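Local coordinates for protein transcriptional regulator, marR family, putative (Sulfolobus solfataricus, PDB 3F3X) that probably binds DNA as a dimeric transcription factor of the MarR family, a winged helix-turn-helix regulator from an archaeon, at residues Ala76-Arg84 against Ile93-Val103; Leu32-Phe40 against Val103-Leu111. All coordinates share one frame; numbering follows the deposited sequence.

How the contacts relate
From the N terminus, helix 3-33 runs through a short turn into helix 37-48, and residues 32-40 around that turn meet helix 98-118 at 103-111. This is contact 2, which closes a loop of 62 residues holding most of the winged helix-turn-helix lobe. Contact 1 falls within that loop and itself closes a loop of only eight residues: chain leaving helix 64-76 forms strand 80-85, turns, and comes back as strand 92-96 before entering helix 98-118. Val-103 belongs to both contacts, so one helix carries the hairpin at its start and the 32-40 turn further on. The two sites also touch directly, through Lys-77 NZ and Asn-34 O and through Leu-79 and Leu-35.

Contact 1. Residues Ala76-Arg84 against Ile93-Val103; sequences AKGLVRRIR and IVEITPKGRQV
The antiparallel hairpin here is the wing of the winged helix-turn-helix fold: strand 80-84 pairs with 93-96, and its base is tied to the start of helix 98-118. Arg-81 and Glu-95 form a hydrogen-bonded pair, with Glu-95 N to Arg-81 O at 2.9 Å, and Ile-83 pairs likewise with Ile-93. Bent at chi3 (58°), the Arg-81 side chain lies alongside that of Glu-95. Its NH1 reaches Glu-95 OE1 at 3.0 Å, a salt bridge that meets the carboxylate from above its plane, the two flat groups standing 82° apart. Thr-97 CG2 sits over one guanidinium face, toward its rim, and a water links NH1 to Ile-96 O. A leucine in place of Arg-81 would probably leave the Glu-95 carboxylate without this positive mate and break the water link. At the base, Thr-97 OG1 donates to Gly-78 O at 2.7 Å and accepts from Gly-100 N at 3.0 Å as N-cap, while Thr-97 N reaches Leu-79 O at 3.1 Å. The extended Lys-99 chain passes Leu-79 CD2, and its NZ donates to Lys-77 O at 3.2 Å. One hydroxyl thus serves both the helix start and the Schellman turn at Gly-78, coupling wing and helix through polar bonds.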
loop_
_atom_site.group_PDB
_atom_site.type_symbol
_atom_site.label_atom_id
_atom_site.label_comp_id
_atom_site.label_asym_id
_atom_site.label_seq_id
_atom_site.Cartn_x
_atom_site.Cartn_y
_atom_site.Cartn_z
ATOM N N ALA A 76 -22.883 -3.575 12.840
ATOM C CA ALA A 76 -23.085 -3.946 14.235
ATOM C C ALA A 76 -22.991 -2.699 15.115
ATOM O O ALA A 76 -23.665 -2.601 16.147
ATOM C CB ALA A 76 -22.038 -4.973 14.656
ATOM N N LYS A 77 -22.163 -1.746 14.693
ATOM C CA LYS A 77 -21.973 -0.494 15.425
ATOM C C LYS A 77 -23.046 0.530 15.068
ATOM O O LYS A 77 -23.054 1.638 15.607
ATOM C CB LYS A 77 -20.611 0.120 15.097
ATOM C CG LYS A 77 -19.411 -0.740 15.419
ATOM C CD LYS A 77 -18.151 -0.080 14.882
ATOM C CE LYS A 77 -16.944 -0.966 15.084
ATOM N NZ LYS A 77 -15.859 -0.261 15.800
ATOM N N GLY A 78 -23.927 0.171 14.139
ATOM C CA GLY A 78 -24.982 1.082 13.733
ATOM C C GLY A 78 -24.517 2.250 12.873
ATOM O O GLY A 78 -25.187 3.286 12.804
ATOM N N LEU A 79 -23.374 2.095 12.214
ATOM C CA LEU A 79 -22.842 3.157 11.366
ATOM C C LEU A 79 -23.330 3.037 9.924
ATOM O O LEU A 79 -23.376 4.024 9.196
ATOM C CB LEU A 79 -21.317 3.150 11.418
ATOM C CG LEU A 79 -20.769 3.261 12.845
ATOM C CD1 LEU A 79 -19.252 3.393 12.790
ATOM C CD2 LEU A 79 -21.392 4.461 13.557
ATOM N N VAL A 80 -23.669 1.822 9.512
ATOM C CA VAL A 80 -24.215 1.584 8.179
ATOM C C VAL A 80 -25.224 0.457 8.328
ATOM O O VAL A 80 -25.379 -0.116 9.410
ATOM C CB VAL A 80 -23.154 1.110 7.125
ATOM C CG1 VAL A 80 -22.000 2.094 7.033
ATOM C CG2 VAL A 80 -22.666 -0.304 7.463
ATOM N N ARG A 81 -25.922 0.155 7.244
ATOM C CA ARG A 81 -26.865 -0.946 7.245
ATOM C C ARG A 81 -26.846 -1.511 5.846
ATOM O O ARG A 81 -26.518 -0.804 4.888
ATOM C CB ARG A 81 -28.293 -0.487 7.594
ATOM C CG ARG A 81 -29.012 0.325 6.515
ATOM C CD ARG A 81 -30.499 0.472 6.856
ATOM N NE ARG A 81 -30.698 1.116 8.153
ATOM C CZ ARG A 81 -30.569 2.420 8.367
ATOM N NH1 ARG A 81 -30.255 3.234 7.368
ATOM N NH2 ARG A 81 -30.712 2.906 9.591
ATOM N N ARG A 82 -27.164 -2.794 5.730
ATOM C CA ARG A 82 -27.238 -3.425 4.426
ATOM C C ARG A 82 -28.716 -3.535 4.084
ATOM O O ARG A 82 -29.533 -3.910 4.930
ATOM C CB ARG A 82 -26.602 -4.817 4.458
ATOM C CG ARG A 82 -25.114 -4.814 4.141
ATOM C CD ARG A 82 -24.457 -6.149 4.456
ATOM N NE ARG A 82 -24.399 -6.361 5.898
ATOM C CZ ARG A 82 -23.557 -7.192 6.501
ATOM N NH1 ARG A 82 -22.693 -7.907 5.788
ATOM N NH2 ARG A 82 -23.562 -7.285 7.820
ATOM N N ILE A 83 -29.062 -3.166 2.858
ATOM C CA ILE A 83 -30.432 -3.262 2.385
ATOM C C ILE A 83 -30.338 -3.843 0.987
ATOM O O ILE A 83 -29.262 -3.881 0.392
ATOM C CB ILE A 83 -31.138 -1.883 2.316
ATOM C CG1 ILE A 83 -30.274 -0.890 1.539
ATOM C CG2 ILE A 83 -31.456 -1.390 3.729
ATOM C CD1 ILE A 83 -30.921 0.461 1.340
ATOM N N ARG A 84 -31.458 -4.318 0.467
ATOM C CA ARG A 84 -31.466 -4.897 -0.866
ATOM C C ARG A 84 -31.730 -3.792 -1.869
ATOM O O ARG A 84 -32.423 -2.821 -1.557
ATOM C CB ARG A 84 -32.560 -5.956 -0.973
ATOM C CG ARG A 84 -32.348 -7.173 -0.081
ATOM C CD ARG A 84 -33.596 -8.038 -0.060
ATOM N NE ARG A 84 -34.696 -7.362 0.619
ATOM C CZ ARG A 84 -35.967 -7.741 0.555
ATOM N NH1 ARG A 84 -36.314 -8.801 -0.169
ATOM N NH2 ARG A 84 -36.893 -7.066 1.226
ATOM N N ILE A 93 -26.876 -3.609 -0.872
ATOM C CA ILE A 93 -26.502 -2.205 -0.857
ATOM C C ILE A 93 -26.154 -1.773 0.559
ATOM O O ILE A 93 -26.809 -2.185 1.519
ATOM C CB ILE A 93 -27.663 -1.312 -1.355
ATOM C CG1 ILE A 93 -28.042 -1.688 -2.790
ATOM C CG2 ILE A 93 -27.267 0.153 -1.268
ATOM C CD1 ILE A 93 -26.934 -1.479 -3.793
ATOM N N VAL A 94 -25.128 -0.935 0.679
ATOM C CA VAL A 94 -24.698 -0.424 1.975
ATOM C C VAL A 94 -25.129 1.037 2.058
ATOM O O VAL A 94 -24.758 1.854 1.222
ATOM C CB VAL A 94 -23.163 -0.491 2.138
ATOM C CG1 VAL A 94 -22.763 0.019 3.522
ATOM C CG2 VAL A 94 -22.676 -1.925 1.950
ATOM N N GLU A 95 -25.927 1.350 3.066
ATOM C CA GLU A 95 -26.413 2.702 3.269
ATOM C C GLU A 95 -25.867 3.222 4.584
ATOM O O GLU A 95 -25.879 2.513 5.592
ATOM C CB GLU A 95 -27.945 2.712 3.306
ATOM C CG GLU A 95 -28.546 4.062 3.691
ATOM C CD GLU A 95 -30.064 4.018 3.791
ATOM O OE1 GLU A 95 -30.594 3.054 4.384
ATOM O OE2 GLU A 95 -30.721 4.956 3.293
ATOM N N ILE A 96 -25.375 4.457 4.578
ATOM C CA ILE A 96 -24.830 5.046 5.791
ATOM C C ILE A 96 -25.997 5.492 6.676
ATOM O O ILE A 96 -27.082 5.791 6.177
ATOM C CB ILE A 96 -23.904 6.254 5.457
ATOM C CG1 ILE A 96 -22.979 6.549 6.637
ATOM C CG2 ILE A 96 -24.742 7.496 5.127
ATOM C CD1 ILE A 96 -21.908 7.588 6.330
ATOM N N THR A 97 -25.779 5.508 7.985
ATOM C CA THR A 97 -26.814 5.915 8.937
ATOM C C THR A 97 -26.442 7.304 9.459
ATOM O O THR A 97 -25.307 7.758 9.286
ATOM C CB THR A 97 -26.867 4.978 10.153
ATOM O OG1 THR A 97 -25.656 5.131 10.904
ATOM C CG2 THR A 97 -27.014 3.514 9.713
ATOM N N PRO A 98 -27.392 8.000 10.102
ATOM C CA PRO A 98 -27.084 9.332 10.630
ATOM C C PRO A 98 -25.879 9.287 11.567
ATOM O O PRO A 98 -25.040 10.194 11.568
ATOM C CB PRO A 98 -28.374 9.718 11.344
ATOM C CG PRO A 98 -29.421 9.095 10.450
ATOM C CD PRO A 98 -28.836 7.716 10.198
ATOM N N LYS A 99 -25.789 8.226 12.359
ATOM C CA LYS A 99 -24.666 8.071 13.279
ATOM C C LYS A 99 -23.384 7.900 12.468
ATOM O O LYS A 99 -22.333 8.441 12.816
ATOM C CB LYS A 99 -24.877 6.855 14.181
ATOM C CG LYS A 99 -23.787 6.663 15.221
ATOM C CD LYS A 99 -24.087 5.452 16.086
ATOM C CE LYS A 99 -22.967 5.182 17.071
ATOM N NZ LYS A 99 -23.226 3.938 17.843
ATOM N N GLY A 100 -23.483 7.146 11.379
ATOM C CA GLY A 100 -22.333 6.939 10.522
ATOM C C GLY A 100 -21.829 8.251 9.934
ATOM O O GLY A 100 -20.621 8.464 9.847
ATOM N N ARG A 101 -22.742 9.129 9.525
ATOM C CA ARG A 101 -22.343 10.416 8.956
ATOM C C ARG A 101 -21.593 11.246 9.992
ATOM O O ARG A 101 -20.634 11.949 9.670
ATOM C CB ARG A 101 -23.562 11.195 8.453
ATOM C CG ARG A 101 -24.231 10.579 7.228
ATOM C CD ARG A 101 -25.311 11.494 6.666
ATOM N NE ARG A 101 -26.052 10.876 5.567
ATOM C CZ ARG A 101 -25.649 10.834 4.298
ATOM N NH1 ARG A 101 -24.496 11.379 3.927
ATOM N NH2 ARG A 101 -26.411 10.234 3.392
ATOM N N GLN A 102 -22.030 11.152 11.241
ATOM C CA GLN A 102 -21.392 11.893 12.318
ATOM C C GLN A 102 -19.994 11.335 12.584
ATOM O O GLN A 102 -19.039 12.093 12.767
ATOM C CB GLN A 102 -22.260 11.821 13.579
ATOM C CG GLN A 102 -21.594 12.341 14.839
ATOM C CD GLN A 102 -22.572 12.476 15.997
ATOM O OE1 GLN A 102 -23.405 11.593 16.232
ATOM N NE2 GLN A 102 -22.470 13.578 16.734
ATOM N N VAL A 103 -19.871 10.011 12.595
ATOM C CA VAL A 103 -18.578 9.380 12.826
ATOM C C VAL A 103 -17.629 9.689 11.673
ATOM O O VAL A 103 -16.437 9.912 11.890
ATOM C CB VAL A 103 -18.723 7.850 13.006
ATOM C CG1 VAL A 103 -17.358 7.182 12.990
ATOM C CG2 VAL A 103 -19.400 7.559 14.336
HETATM O O HOH W 1 -29.714 6.222 6.987
#

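Contact 2. Residues Leu32-Phe40 against Val103-Leu111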
loop_
_atom_site.group_PDB
_atom_site.type_symbol
_atom_site.label_atom_id
_atom_site.label_comp_id
_atom_site.label_asym_id
_atom_site.label_seq_id
_atom_site.Cartn_x
_atom_site.Cartn_y
_atom_site.Cartn_z
ATOM N N LEU A 32 -8.406 5.833 18.776
ATOM C CA LEU A 32 -9.320 6.941 19.060
ATOM C C LEU A 32 -10.791 6.650 18.766
ATOM O O LEU A 32 -11.687 7.146 19.461
ATOM C CB LEU A 32 -8.899 8.184 18.263
ATOM C CG LEU A 32 -7.501 8.738 18.563
ATOM C CD1 LEU A 32 -7.215 9.925 17.672
ATOM C CD2 LEU A 32 -7.412 9.142 20.022
ATOM N N MET A 33 -11.043 5.835 17.746
ATOM C CA MET A 33 -12.422 5.561 17.354
ATOM C C MET A 33 -12.809 4.100 17.148
ATOM O O MET A 33 -13.960 3.806 16.824
ATOM C CB MET A 33 -12.732 6.345 16.077
ATOM C CG MET A 33 -12.423 7.829 16.182
ATOM S SD MET A 33 -12.714 8.728 14.650
ATOM C CE MET A 33 -14.511 8.889 14.709
ATOM N N ASN A 34 -11.857 3.195 17.341
ATOM C CA ASN A 34 -12.102 1.772 17.159
ATOM C C ASN A 34 -12.557 1.537 15.720
ATOM O O ASN A 34 -13.455 0.737 15.452
ATOM C CB ASN A 34 -13.158 1.280 18.155
ATOM C CG ASN A 34 -13.344 -0.220 18.114
ATOM O OD1 ASN A 34 -12.376 -0.974 18.011
ATOM N ND2 ASN A 34 -14.595 -0.666 18.211
ATOM N N LEU A 35 -11.929 2.265 14.802
ATOM C CA LEU A 35 -12.218 2.153 13.376
ATOM C C LEU A 35 -10.920 1.878 12.645
ATOM O O LEU A 35 -9.837 2.116 13.177
ATOM C CB LEU A 35 -12.812 3.455 12.823
ATOM C CG LEU A 35 -14.195 3.909 13.287
ATOM C CD1 LEU A 35 -14.538 5.232 12.599
ATOM C CD2 LEU A 35 -15.235 2.837 12.956
ATOM N N SER A 36 -11.037 1.378 11.421
ATOM C CA SER A 36 -9.874 1.106 10.593
ATOM C C SER A 36 -9.913 2.093 9.433
ATOM O O SER A 36 -10.886 2.830 9.264
ATOM C CB SER A 36 -9.919 -0.318 10.047
ATOM O OG SER A 36 -10.949 -0.460 9.081
ATOM N N TYR A 37 -8.858 2.106 8.632
ATOM C CA TYR A 37 -8.800 2.997 7.485
ATOM C C TYR A 37 -9.846 2.577 6.456
ATOM O O TYR A 37 -10.461 3.420 5.806
ATOM C CB TYR A 37 -7.413 2.951 6.857
ATOM C CG TYR A 37 -7.227 3.899 5.696
ATOM C CD1 TYR A 37 -7.616 5.235 5.787
ATOM C CD2 TYR A 37 -6.594 3.475 4.531
ATOM C CE1 TYR A 37 -7.372 6.130 4.746
ATOM C CE2 TYR A 37 -6.343 4.360 3.486
ATOM C CZ TYR A 37 -6.729 5.685 3.602
ATOM O OH TYR A 37 -6.427 6.559 2.581
ATOM N N LEU A 38 -10.041 1.270 6.310
ATOM C CA LEU A 38 -11.026 0.763 5.361
ATOM C C LEU A 38 -12.418 1.180 5.819
ATOM O O LEU A 38 -13.290 1.459 4.995
ATOM C CB LEU A 38 -10.954 -0.764 5.260
ATOM C CG LEU A 38 -11.930 -1.389 4.254
ATOM C CD1 LEU A 38 -11.666 -0.821 2.870
ATOM C CD2 LEU A 38 -11.769 -2.906 4.243
ATOM N N ASP A 39 -12.622 1.208 7.136
ATOM C CA ASP A 39 -13.904 1.617 7.708
ATOM C C ASP A 39 -14.180 3.048 7.255
ATOM O O ASP A 39 -15.295 3.381 6.845
ATOM C CB ASP A 39 -13.856 1.597 9.238
ATOM C CG ASP A 39 -13.883 0.195 9.819
ATOM O OD1 ASP A 39 -13.537 0.068 11.014
ATOM O OD2 ASP A 39 -14.261 -0.766 9.110
ATOM N N PHE A 40 -13.157 3.892 7.353
ATOM C CA PHE A 40 -13.282 5.281 6.941
ATOM C C PHE A 40 -13.667 5.375 5.463
ATOM O O PHE A 40 -14.546 6.151 5.091
ATOM C CB PHE A 40 -11.964 6.025 7.162
ATOM C CG PHE A 40 -11.835 7.275 6.341
ATOM C CD1 PHE A 40 -12.559 8.423 6.663
ATOM C CD2 PHE A 40 -11.013 7.294 5.219
ATOM C CE1 PHE A 40 -12.459 9.572 5.872
ATOM C CE2 PHE A 40 -10.907 8.431 4.428
ATOM C CZ PHE A 40 -11.630 9.574 4.750
ATOM N N VAL A 103 -19.871 10.011 12.595
ATOM C CA VAL A 103 -18.578 9.380 12.826
ATOM C C VAL A 103 -17.629 9.689 11.673
ATOM O O VAL A 103 -16.437 9.912 11.890
ATOM C CB VAL A 103 -18.723 7.850 13.006
ATOM C CG1 VAL A 103 -17.358 7.182 12.990
ATOM C CG2 VAL A 103 -19.400 7.559 14.336
ATOM N N LEU A 104 -18.151 9.715 10.450
ATOM C CA LEU A 104 -17.315 10.031 9.298
ATOM C C LEU A 104 -16.688 11.422 9.441
ATOM O O LEU A 104 -15.514 11.617 9.116
ATOM C CB LEU A 104 -18.131 9.979 8.008
ATOM C CG LEU A 104 -17.420 10.519 6.765
ATOM C CD1 LEU A 104 -16.117 9.756 6.522
ATOM C CD2 LEU A 104 -18.344 10.384 5.562
ATOM N N LEU A 105 -17.470 12.388 9.918
ATOM C CA LEU A 105 -16.964 13.750 10.096
ATOM C C LEU A 105 -15.764 13.746 11.037
ATOM O O LEU A 105 -14.760 14.413 10.787
ATOM C CB LEU A 105 -18.053 14.666 10.658
ATOM C CG LEU A 105 -19.230 15.007 9.740
ATOM C CD1 LEU A 105 -20.249 15.852 10.502
ATOM C CD2 LEU A 105 -18.719 15.753 8.509
ATOM N N GLU A 106 -15.876 12.982 12.116
ATOM C CA GLU A 106 -14.808 12.877 13.101
ATOM C C GLU A 106 -13.599 12.138 12.530
ATOM O O GLU A 106 -12.464 12.587 12.688
ATOM C CB GLU A 106 -15.323 12.155 14.348
ATOM C CG GLU A 106 -16.365 12.947 15.129
ATOM C CD GLU A 106 -17.068 12.119 16.190
ATOM O OE1 GLU A 106 -16.512 11.079 16.606
ATOM O OE2 GLU A 106 -18.176 12.515 16.615
ATOM N N ALA A 107 -13.838 11.007 11.867
ATOM C CA ALA A 107 -12.742 10.231 11.282
ATOM C C ALA A 107 -12.005 11.067 10.233
ATOM O O ALA A 107 -10.774 11.026 10.145
ATOM C CB ALA A 107 -13.285 8.935 10.648
ATOM N N ASN A 108 -12.763 11.821 9.438
ATOM C CA ASN A 108 -12.181 12.681 8.411
ATOM C C ASN A 108 -11.260 13.703 9.067
ATOM O O ASN A 108 -10.155 13.954 8.588
ATOM C CB ASN A 108 -13.281 13.411 7.632
ATOM C CG ASN A 108 -12.724 14.439 6.660
ATOM O OD1 ASN A 108 -12.912 15.645 6.834
ATOM N ND2 ASN A 108 -12.029 13.966 5.637
ATOM N N GLU A 109 -11.723 14.291 10.166
ATOM C CA GLU A 109 -10.932 15.282 10.889
ATOM C C GLU A 109 -9.626 14.670 11.396
ATOM O O GLU A 109 -8.560 15.274 11.271
ATOM C CB GLU A 109 -11.720 15.825 12.082
ATOM C CG GLU A 109 -11.108 17.074 12.684
ATOM C CD GLU A 109 -11.669 18.342 12.072
ATOM O OE1 GLU A 109 -11.914 18.364 10.845
ATOM O OE2 GLU A 109 -11.858 19.322 12.823
ATOM N N VAL A 110 -9.721 13.480 11.984
ATOM C CA VAL A 110 -8.553 12.781 12.512
ATOM C C VAL A 110 -7.520 12.506 11.416
ATOM O O VAL A 110 -6.341 12.820 11.575
ATOM C CB VAL A 110 -8.952 11.429 13.173
ATOM C CG1 VAL A 110 -7.712 10.588 13.441
ATOM C CG2 VAL A 110 -9.698 11.683 14.473
ATOM N N LEU A 111 -7.964 11.922 10.306
ATOM C CA LEU A 111 -7.054 11.601 9.209
ATOM C C LEU A 111 -6.491 12.825 8.495
ATOM O O LEU A 111 -5.306 12.856 8.151
ATOM C CB LEU A 111 -7.749 10.694 8.189
ATOM C CG LEU A 111 -8.074 9.289 8.696
ATOM C CD1 LEU A 111 -8.690 8.460 7.567
ATOM C CD2 LEU A 111 -6.795 8.628 9.212
#
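Met-33 and Phe-40 press into helix 98-118 as two knobs into holes, one from beside the turn that follows helix 3-33, the other from the first turn of helix 37-48. The Met-33 side chain sits among Val-103, Glu-106, Ala-107 and Val-110. Its bend at chi3 (78°) turns Met-33 CE onto Glu-106 CB at 3.4 Å, while Met-33 SD lies against Ala-107, 4.0 Å from Ala-107 CB. Leu-35 comes in beside it, meeting Val-103 tip to tip: Leu-35 CD1 to Val-103 CG1 is 3.5 Å, tighter than usual for two methyls.

Phe-40 has CG anti to the backbone N (chi1 159°), which carries the ring across to a hole formed by Leu-104, Ala-107, Asn-108 and Leu-111. Leu-111 CD1 stands over one ring face, 3.6 Å from the Phe-40 centroid and 18° off the normal, a CH-pi contact. Leu-104 CD1 approaches Phe-40 CE1 obliquely at 3.7 Å. Leu-111 CD1 also lies at the edge of the Tyr-37 ring, 3.8 Å from Tyr-37 CD1, so one methyl serves both aromatics, over the face of Phe-40 and at the edge of Tyr-37. Tyr-37 OH bonds to Asn-12 of the second subunit, whose Leu-8 also packs on Leu-111 and Asn-108. At the N terminus of helix 37-48, Ser-36 and Asp-39 form a capping box.

No hydrogen bond crosses between 32-40 and 103-111. What holds these two segments together is therefore the fit of largely apolar side chains, with the dimer partner packing beside the aromatic end.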